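Local coordinates for protein pelota homolog (Archaeoglobus fulgidus, PDB 3OBY) that probably recognises stalled ribosomes, cleaves the mRNA they hold with a metal-dependent endonuclease activity, and helps release non-functional ribosomes, at residues L134-E138 and V190-A196; E249-I253 and K314-S319; G263-Y268 and A335-N341. Residue numbers count along the deposited sequence, not the author numbering.

Contact 1: L134-E138 and V190-A196; sequences LTIEE and VAGPGFA
Two parallel strands run side by side; after Ala-191 one leaves the pairing in a glycine-proline turn, which returns at Ala-196, the start of a helix, to pack against Ile-136 and Glu-137 (CA-CA of Glu-137 and Ala-196 5.2 Å). In extended conformation, Leu-134 pairs with Val-190 (CA-CA 4.9 Å) and Thr-135 with Ala-191 (4.7 Å). Ala-191 uses both backbone groups: its N donates to Leu-134 O (2.9 Å), and its O accepts from Ile-136 N (2.8 Å). Backbone bonds also link Leu-134 to Ile-189, Thr-135 to Val-142 of antiparallel strand 140-147, and Val-190 to Val-216 and Val-218. Gly-192 (phi/psi 146/170) brings its CA within 3.4 Å of Ile-136 O; a CB there would clash with that oxygen. Its own carbonyl accepts from Lys-197 NZ. Buried Thr-135 (chi1 p) has OG1 satisfied by Gly-224 N and Val-142 O. On the other face, Leu-134 (t) and Val-190 (t) meet at CD2-CG1 4.4 Å, beneath helices 172-183 and 196-207. Pro-193 CG rests on Glu-137 CB (3.5 Å), and small Ala-196 fits its CB 3.8 Å from Glu-137 CA. Strand 187-191, the turn and helix 196-207 begin a beta-alpha-beta crossover to strand 215-217. Leu-134, Thr-135 and Ile-136 N have conventional partners, whereas Ile-136 O meets a CA-H of Gly-192; this lets the strand run through a largely buried sheet.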
loop_
_atom_site.group_PDB
_atom_site.type_symbol
_atom_site.label_atom_id
_atom_site.label_comp_id
_atom_site.label_asym_id
_atom_site.label_seq_id
_atom_site.Cartn_x
_atom_site.Cartn_y
_atom_site.Cartn_z
ATOM N N LEU A 134 -18.725 1.987 -11.781
ATOM C CA LEU A 134 -19.979 2.350 -12.426
ATOM C C LEU A 134 -19.789 3.427 -13.475
ATOM O O LEU A 134 -19.412 4.556 -13.159
ATOM C CB LEU A 134 -20.978 2.860 -11.393
ATOM C CG LEU A 134 -22.221 3.516 -12.002
ATOM C CD1 LEU A 134 -23.185 2.433 -12.436
ATOM C CD2 LEU A 134 -22.888 4.432 -10.992
ATOM N N THR A 135 -20.049 3.078 -14.727
ATOM C CA THR A 135 -19.946 4.044 -15.811
ATOM C C THR A 135 -21.380 4.471 -16.069
ATOM O O THR A 135 -22.266 3.626 -16.193
ATOM C CB THR A 135 -19.359 3.413 -17.073
ATOM O OG1 THR A 135 -20.046 2.189 -17.360
ATOM C CG2 THR A 135 -17.879 3.138 -16.883
ATOM N N ILE A 136 -21.615 5.775 -16.128
ATOM C CA ILE A 136 -22.965 6.275 -16.332
ATOM C C ILE A 136 -23.033 7.481 -17.253
ATOM O O ILE A 136 -22.147 8.338 -17.266
ATOM C CB ILE A 136 -23.614 6.654 -14.983
ATOM C CG1 ILE A 136 -25.117 6.873 -15.158
ATOM C CG2 ILE A 136 -22.972 7.923 -14.438
ATOM C CD1 ILE A 136 -25.849 7.189 -13.859
ATOM N N GLU A 137 -24.110 7.527 -18.024
ATOM C CA GLU A 137 -24.368 8.604 -18.963
ATOM C C GLU A 137 -25.887 8.676 -19.031
ATOM O O GLU A 137 -26.561 7.718 -18.654
ATOM C CB GLU A 137 -23.794 8.258 -20.336
ATOM C CG GLU A 137 -24.583 7.203 -21.092
ATOM C CD GLU A 137 -23.855 6.701 -22.321
ATOM O OE1 GLU A 137 -23.429 7.534 -23.149
ATOM O OE2 GLU A 137 -23.712 5.469 -22.460
ATOM N N GLU A 138 -26.424 9.797 -19.501
ATOM C CA GLU A 138 -27.872 9.964 -19.590
ATOM C C GLU A 138 -28.613 8.693 -19.987
ATOM O O GLU A 138 -28.361 8.120 -21.046
ATOM C CB GLU A 138 -28.232 11.074 -20.581
ATOM C CG GLU A 138 -28.154 12.487 -20.022
ATOM C CD GLU A 138 -28.886 13.495 -20.899
ATOM O OE1 GLU A 138 -28.515 13.638 -22.083
ATOM O OE2 GLU A 138 -29.838 14.139 -20.404
ATOM N N VAL A 190 -17.050 6.104 -9.875
ATOM C CA VAL A 190 -18.122 6.576 -10.747
ATOM C C VAL A 190 -17.531 7.368 -11.906
ATOM O O VAL A 190 -17.001 8.460 -11.709
ATOM C CB VAL A 190 -19.086 7.486 -9.964
ATOM C CG1 VAL A 190 -20.244 7.899 -10.836
ATOM C CG2 VAL A 190 -19.577 6.765 -8.732
ATOM N N ALA A 191 -17.620 6.813 -13.111
ATOM C CA ALA A 191 -17.083 7.477 -14.295
ATOM C C ALA A 191 -18.132 7.554 -15.392
ATOM O O ALA A 191 -19.208 6.973 -15.269
ATOM C CB ALA A 191 -15.855 6.738 -14.803
ATOM N N GLY A 192 -17.806 8.270 -16.465
ATOM C CA GLY A 192 -18.732 8.417 -17.575
ATOM C C GLY A 192 -18.630 9.771 -18.255
ATOM O O GLY A 192 -17.951 10.673 -17.762
ATOM N N PRO A 193 -19.294 9.942 -19.405
ATOM C CA PRO A 193 -19.266 11.205 -20.145
ATOM C C PRO A 193 -20.196 12.270 -19.566
ATOM O O PRO A 193 -21.312 11.969 -19.147
ATOM C CB PRO A 193 -19.695 10.779 -21.543
ATOM C CG PRO A 193 -20.699 9.704 -21.248
ATOM C CD PRO A 193 -19.998 8.899 -20.174
ATOM N N GLY A 194 -19.712 13.506 -19.546
ATOM C CA GLY A 194 -20.505 14.606 -19.077
ATOM C C GLY A 194 -20.666 14.696 -17.585
ATOM O O GLY A 194 -19.754 14.445 -16.777
ATOM N N PHE A 195 -21.877 15.057 -17.210
ATOM C CA PHE A 195 -22.169 15.267 -15.807
ATOM C C PHE A 195 -23.090 14.239 -15.205
ATOM O O PHE A 195 -23.421 14.363 -14.021
ATOM C CB PHE A 195 -22.745 16.643 -15.629
ATOM C CG PHE A 195 -21.863 17.729 -16.136
ATOM C CD1 PHE A 195 -21.830 18.041 -17.489
ATOM C CD2 PHE A 195 -21.075 18.464 -15.257
ATOM C CE1 PHE A 195 -21.024 19.070 -17.960
ATOM C CE2 PHE A 195 -20.266 19.494 -15.719
ATOM C CZ PHE A 195 -20.241 19.798 -17.073
ATOM N N ALA A 196 -23.522 13.274 -15.970
ATOM C CA ALA A 196 -24.374 12.334 -15.315
ATOM C C ALA A 196 -23.722 11.789 -13.994
ATOM O O ALA A 196 -24.364 11.667 -12.938
ATOM C CB ALA A 196 -24.662 11.293 -16.235
#

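Contact 2: E249-I253 and K314-S319; sequences EAEYI and KVVIMS
Helix against sheet, within an alpha/beta fold: helix 236-262 lies across edge strand 314-318 of the third domain's mixed sheet. The local axes come within 10.3 Å at a signed angle of -109°, so the helix offers one turn to the strand. Lys-314, Val-316 and Met-318 point their CA-CB bonds toward the helix. Met-318 is the main bump: in an m, t, t rotamer, its long flexible chain slips CE into the hollow between Tyr-252 CB (3.9 Å) and Ile-253 CD1 (4.0 Å). Short, branched Val-316 leaves room for the Tyr-252 ring (chi1 m), with CG2 3.9 Å from CE2; the ring also meets Val-284 and Leu-286 of strand 282-288. Further out, Lys-314 CD flanks Tyr-252 OH at 4.0 Å. Extended Glu-249 (m, t) sets OE2 against the base of Met-318, 3.2 Å from its CB, and its buried charge is met by Arg-245 through a salt bridge at OE1. Glu-249 OE2 accepts a hydrogen bond from a water (2.7 Å) that also donates to Ser-319 O (3.0 Å).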
loop_
_atom_site.group_PDB
_atom_site.type_symbol
_atom_site.label_atom_id
_atom_site.label_comp_id
_atom_site.label_asym_id
_atom_site.label_seq_id
_atom_site.Cartn_x
_atom_site.Cartn_y
_atom_site.Cartn_z
ATOM N N GLU A 249 -3.011 3.943 9.146
ATOM C CA GLU A 249 -1.967 4.627 9.905
ATOM C C GLU A 249 -2.585 5.612 10.883
ATOM O O GLU A 249 -2.117 5.752 12.011
ATOM C CB GLU A 249 -1.000 5.366 8.967
ATOM C CG GLU A 249 -0.096 4.445 8.159
ATOM C CD GLU A 249 0.935 5.187 7.326
ATOM O OE1 GLU A 249 1.620 4.535 6.515
ATOM O OE2 GLU A 249 1.067 6.416 7.481
ATOM N N ALA A 250 -3.638 6.296 10.446
ATOM C CA ALA A 250 -4.320 7.257 11.301
ATOM C C ALA A 250 -4.942 6.504 12.465
ATOM O O ALA A 250 -4.994 7.014 13.578
ATOM C CB ALA A 250 -5.395 8.001 10.519
ATOM N N GLU A 251 -5.403 5.285 12.192
ATOM C CA GLU A 251 -6.012 4.431 13.208
ATOM C C GLU A 251 -4.972 3.979 14.222
ATOM O O GLU A 251 -5.292 3.757 15.386
ATOM C CB GLU A 251 -6.662 3.207 12.562
ATOM C CG GLU A 251 -7.164 2.168 13.555
ATOM C CD GLU A 251 -8.065 2.759 14.623
ATOM O OE1 GLU A 251 -8.998 3.512 14.271
ATOM O OE2 GLU A 251 -7.844 2.465 15.815
ATOM N N TYR A 252 -3.731 3.822 13.776
ATOM C CA TYR A 252 -2.674 3.433 14.690
ATOM C C TYR A 252 -2.323 4.644 15.551
ATOM O O TYR A 252 -2.007 4.511 16.729
ATOM C CB TYR A 252 -1.442 2.941 13.928
ATOM C CG TYR A 252 -1.562 1.514 13.447
ATOM C CD1 TYR A 252 -1.828 0.479 14.343
ATOM C CD2 TYR A 252 -1.422 1.197 12.097
ATOM C CE1 TYR A 252 -1.952 -0.831 13.910
ATOM C CE2 TYR A 252 -1.544 -0.110 11.654
ATOM C CZ TYR A 252 -1.809 -1.119 12.563
ATOM O OH TYR A 252 -1.923 -2.416 12.123
ATOM N N ILE A 253 -2.392 5.828 14.958
ATOM C CA ILE A 253 -2.103 7.044 15.696
ATOM C C ILE A 253 -3.193 7.264 16.740
ATOM O O ILE A 253 -2.913 7.753 17.832
ATOM C CB ILE A 253 -2.034 8.275 14.765
ATOM C CG1 ILE A 253 -0.795 8.180 13.869
ATOM C CG2 ILE A 253 -2.049 9.563 15.596
ATOM C CD1 ILE A 253 0.515 7.995 14.619
ATOM N N LYS A 314 4.822 -6.210 14.832
ATOM C CA LYS A 314 4.587 -5.666 13.505
ATOM C C LYS A 314 5.217 -4.277 13.401
ATOM O O LYS A 314 5.151 -3.479 14.338
ATOM C CB LYS A 314 3.082 -5.562 13.231
ATOM C CG LYS A 314 2.731 -5.097 11.821
ATOM C CD LYS A 314 1.252 -4.745 11.698
ATOM C CE LYS A 314 0.803 -4.649 10.238
ATOM N NZ LYS A 314 1.661 -3.749 9.416
ATOM N N VAL A 315 5.835 -3.994 12.261
ATOM C CA VAL A 315 6.441 -2.691 12.044
ATOM C C VAL A 315 5.551 -1.898 11.097
ATOM O O VAL A 315 5.025 -2.441 10.133
ATOM C CB VAL A 315 7.849 -2.808 11.408
ATOM C CG1 VAL A 315 8.461 -1.417 11.249
ATOM C CG2 VAL A 315 8.747 -3.705 12.262
ATOM N N VAL A 316 5.377 -0.615 11.384
ATOM C CA VAL A 316 4.567 0.260 10.543
ATOM C C VAL A 316 5.356 1.542 10.277
ATOM O O VAL A 316 5.538 2.368 11.174
ATOM C CB VAL A 316 3.223 0.609 11.227
ATOM C CG1 VAL A 316 2.500 1.680 10.435
ATOM C CG2 VAL A 316 2.343 -0.640 11.340
ATOM N N ILE A 317 5.839 1.694 9.047
ATOM C CA ILE A 317 6.606 2.878 8.687
ATOM C C ILE A 317 5.709 3.874 7.979
ATOM O O ILE A 317 5.235 3.616 6.872
ATOM C CB ILE A 317 7.795 2.540 7.755
ATOM C CG1 ILE A 317 8.652 1.435 8.365
ATOM C CG2 ILE A 317 8.656 3.786 7.546
ATOM C CD1 ILE A 317 9.750 0.953 7.462
ATOM N N MET A 318 5.488 5.018 8.623
ATOM C CA MET A 318 4.644 6.069 8.065
ATOM C C MET A 318 5.494 7.171 7.454
ATOM O O MET A 318 6.532 7.546 7.988
ATOM C CB MET A 318 3.746 6.660 9.152
ATOM C CG MET A 318 3.080 5.631 10.066
ATOM S SD MET A 318 2.026 6.445 11.269
ATOM C CE MET A 318 1.273 5.066 12.065
ATOM N N SER A 319 5.040 7.682 6.319
ATOM C CA SER A 319 5.744 8.748 5.631
ATOM C C SER A 319 5.317 10.114 6.131
ATOM O O SER A 319 4.137 10.444 6.113
ATOM C CB SER A 319 5.467 8.676 4.137
ATOM O OG SER A 319 5.870 9.875 3.503
HETATM O O HOH W 1 1.803 8.997 7.389
#

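Contact 3: G263-Y268 and A335-N341; sequences GERVAY and AALLRFN
Apolar side chains, several of them alanines, lie at the centre, on both faces of a short antiparallel pairing. On one face Val-266 CG1 meets Leu-337 CD2 at 4.1 Å, and Tyr-268 CB meets Ala-335 CB at 3.8 Å. The latter pair's CA atoms are just 3.9 Å apart, a squeeze that the methyl of alanine tolerates; Tyr-268, chi1 p, carries its ring away from the strand. Helix 236-262 packs on this face through Ile-260 and Leu-256. On the other face Ala-267 CB approaches Leu-338 CD1 (4.3 Å), and helix 270-277 adds Ala-276. The strands run at 170°, their axes 4.5 Å apart. Ala-267 and Ala-336 form the hydrogen-bonded pair (CA-CA 5.2 Å), with Ala-267 N to Ala-336 O 3.1 Å and Ala-336 N to Ala-267 O 2.7 Å; Val-266/Leu-337 and Tyr-268/Ala-335 are non-hydrogen-bonded pairs. Strand 266-268 is one of the two edge strands of the four-stranded mixed sheet of the third eRF1-type domain, laid against strand 334-338. It follows helix 236-262, which ends in a Schellman motif with Gly-263, at positive phi, as C-prime residue. Two residues on, Arg-265 adopts left-handed backbone angles (53/43), yet its O still accepts from Leu-338 N at 2.7 Å. At the exposed rim Asn-341 uses both ends of its amide: OD1 accepts from Arg-265 N (3.1 Å), and ND2 donates to Glu-264 OE2 (3.0 Å). That same Glu-264 OE2 makes a salt bridge with Arg-265 NH2 (2.8 Å), while Arg-265 NE reaches Arg-339 O in a weak hydrogen bond of 3.4 Å.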
loop_
_atom_site.group_PDB
_atom_site.type_symbol
_atom_site.label_atom_id
_atom_site.label_comp_id
_atom_site.label_asym_id
_atom_site.label_seq_id
_atom_site.Cartn_x
_atom_site.Cartn_y
_atom_site.Cartn_z
ATOM N N GLY A 263 -3.160 6.217 29.548
ATOM C CA GLY A 263 -1.857 5.925 30.132
ATOM C C GLY A 263 -1.721 4.413 30.237
ATOM O O GLY A 263 -1.331 3.883 31.274
ATOM N N GLU A 264 -2.029 3.721 29.143
ATOM C CA GLU A 264 -2.024 2.264 29.122
ATOM C C GLU A 264 -1.400 1.603 27.886
ATOM O O GLU A 264 -1.810 1.859 26.752
ATOM C CB GLU A 264 -3.474 1.784 29.258
ATOM C CG GLU A 264 -3.679 0.339 29.678
ATOM C CD GLU A 264 -3.279 0.089 31.121
ATOM O OE1 GLU A 264 -3.302 1.050 31.926
ATOM O OE2 GLU A 264 -2.955 -1.073 31.449
ATOM N N ARG A 265 -0.419 0.740 28.129
ATOM C CA ARG A 265 0.254 -0.031 27.089
ATOM C C ARG A 265 0.844 0.706 25.887
ATOM O O ARG A 265 0.711 0.254 24.747
ATOM C CB ARG A 265 -0.693 -1.129 26.588
ATOM C CG ARG A 265 -0.971 -2.224 27.606
ATOM C CD ARG A 265 -1.896 -3.291 27.044
ATOM N NE ARG A 265 -1.980 -4.438 27.941
ATOM C CZ ARG A 265 -2.441 -4.382 29.188
ATOM N NH1 ARG A 265 -2.477 -5.478 29.936
ATOM N NH2 ARG A 265 -2.876 -3.231 29.687
ATOM N N VAL A 266 1.499 1.835 26.126
ATOM C CA VAL A 266 2.116 2.557 25.020
ATOM C C VAL A 266 3.456 3.146 25.407
ATOM O O VAL A 266 3.759 3.338 26.589
ATOM C CB VAL A 266 1.228 3.703 24.484
ATOM C CG1 VAL A 266 -0.112 3.153 24.040
ATOM C CG2 VAL A 266 1.059 4.779 25.538
ATOM N N ALA A 267 4.263 3.409 24.389
ATOM C CA ALA A 267 5.571 4.004 24.572
ATOM C C ALA A 267 5.775 4.909 23.380
ATOM O O ALA A 267 5.303 4.612 22.285
ATOM C CB ALA A 267 6.647 2.928 24.611
ATOM N N TYR A 268 6.441 6.033 23.596
ATOM C CA TYR A 268 6.736 6.957 22.513
ATOM C C TYR A 268 8.037 7.650 22.847
ATOM O O TYR A 268 8.297 7.976 23.995
ATOM C CB TYR A 268 5.602 7.972 22.294
ATOM C CG TYR A 268 5.041 8.621 23.540
ATOM C CD1 TYR A 268 4.188 7.920 24.394
ATOM C CD2 TYR A 268 5.346 9.940 23.857
ATOM C CE1 TYR A 268 3.654 8.520 25.532
ATOM C CE2 TYR A 268 4.820 10.548 24.992
ATOM C CZ TYR A 268 3.976 9.831 25.824
ATOM O OH TYR A 268 3.469 10.426 26.953
ATOM N N ALA A 335 7.079 5.296 18.161
ATOM C CA ALA A 335 6.221 4.923 19.274
ATOM C C ALA A 335 5.861 3.458 19.149
ATOM O O ALA A 335 6.183 2.826 18.149
ATOM C CB ALA A 335 4.970 5.776 19.270
ATOM N N ALA A 336 5.200 2.910 20.161
ATOM C CA ALA A 336 4.826 1.500 20.123
ATOM C C ALA A 336 3.583 1.180 20.931
ATOM O O ALA A 336 3.331 1.786 21.966
ATOM C CB ALA A 336 5.981 0.644 20.622
ATOM N N LEU A 337 2.802 0.230 20.433
ATOM C CA LEU A 337 1.618 -0.239 21.128
ATOM C C LEU A 337 2.120 -1.510 21.841
ATOM O O LEU A 337 2.585 -2.454 21.199
ATOM C CB LEU A 337 0.503 -0.541 20.126
ATOM C CG LEU A 337 0.062 0.668 19.289
ATOM C CD1 LEU A 337 -1.167 0.312 18.458
ATOM C CD2 LEU A 337 -0.244 1.847 20.194
ATOM N N LEU A 338 2.042 -1.515 23.171
ATOM C CA LEU A 338 2.554 -2.620 23.983
ATOM C C LEU A 338 1.621 -3.771 24.325
ATOM O O LEU A 338 0.402 -3.638 24.276
ATOM C CB LEU A 338 3.132 -2.052 25.280
ATOM C CG LEU A 338 4.120 -0.897 25.097
ATOM C CD1 LEU A 338 4.613 -0.437 26.447
ATOM C CD2 LEU A 338 5.296 -1.348 24.238
ATOM N N ARG A 339 2.231 -4.901 24.676
ATOM C CA ARG A 339 1.532 -6.132 25.062
ATOM C C ARG A 339 1.213 -6.066 26.547
ATOM O O ARG A 339 0.341 -6.776 27.045
ATOM C CB ARG A 339 2.428 -7.344 24.807
ATOM C CG ARG A 339 2.719 -7.580 23.346
ATOM C CD ARG A 339 3.948 -8.439 23.117
ATOM N NE ARG A 339 4.004 -8.833 21.713
ATOM C CZ ARG A 339 5.067 -9.355 21.116
ATOM N NH1 ARG A 339 6.186 -9.548 21.799
ATOM N NH2 ARG A 339 5.003 -9.682 19.833
ATOM N N PHE A 340 1.945 -5.205 27.245
ATOM C CA PHE A 340 1.788 -5.004 28.678
ATOM C C PHE A 340 2.595 -3.784 29.103
ATOM O O PHE A 340 3.517 -3.374 28.400
ATOM C CB PHE A 340 2.279 -6.234 29.440
ATOM C CG PHE A 340 3.631 -6.718 29.009
ATOM C CD1 PHE A 340 3.748 -7.822 28.168
ATOM C CD2 PHE A 340 4.792 -6.089 29.459
ATOM C CE1 PHE A 340 5.002 -8.303 27.782
ATOM C CE2 PHE A 340 6.045 -6.559 29.082
ATOM C CZ PHE A 340 6.152 -7.674 28.238
ATOM N N ASN A 341 2.248 -3.205 30.249
ATOM C CA ASN A 341 2.955 -2.034 30.743
ATOM C C ASN A 341 4.379 -2.428 31.080
ATOM O O ASN A 341 4.669 -3.614 31.244
ATOM C CB ASN A 341 2.267 -1.476 31.987
ATOM C CG ASN A 341 0.863 -0.990 31.706
ATOM O OD1 ASN A 341 0.654 -0.102 30.880
ATOM N ND2 ASN A 341 -0.110 -1.569 32.394
#

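Overall arrangement
Contact 1 stands apart, in the sheet of the middle domain, its centre about 36 Å from that of contact 2 and 49 Å from that of contact 3. The other two share the last domain and involve opposite edges of one four-stranded sheet: contact 2 packs helix 236-262 on outer strand 314-318, contact 3 pairs outer strand 266-268, which follows that helix, with inner strand 334-338. They touch where Tyr-252 CD1 lies 4.2 Å from Leu-337 CD1. Contacts 1 and 2 are mostly buried, whereas contact 3 grades from buried alanines and leucines to an exposed charged rim. Backbone hydrogen bonds join the paired strands of contacts 1 and 3; contact 2 relies on side-chain packing and one water bridge.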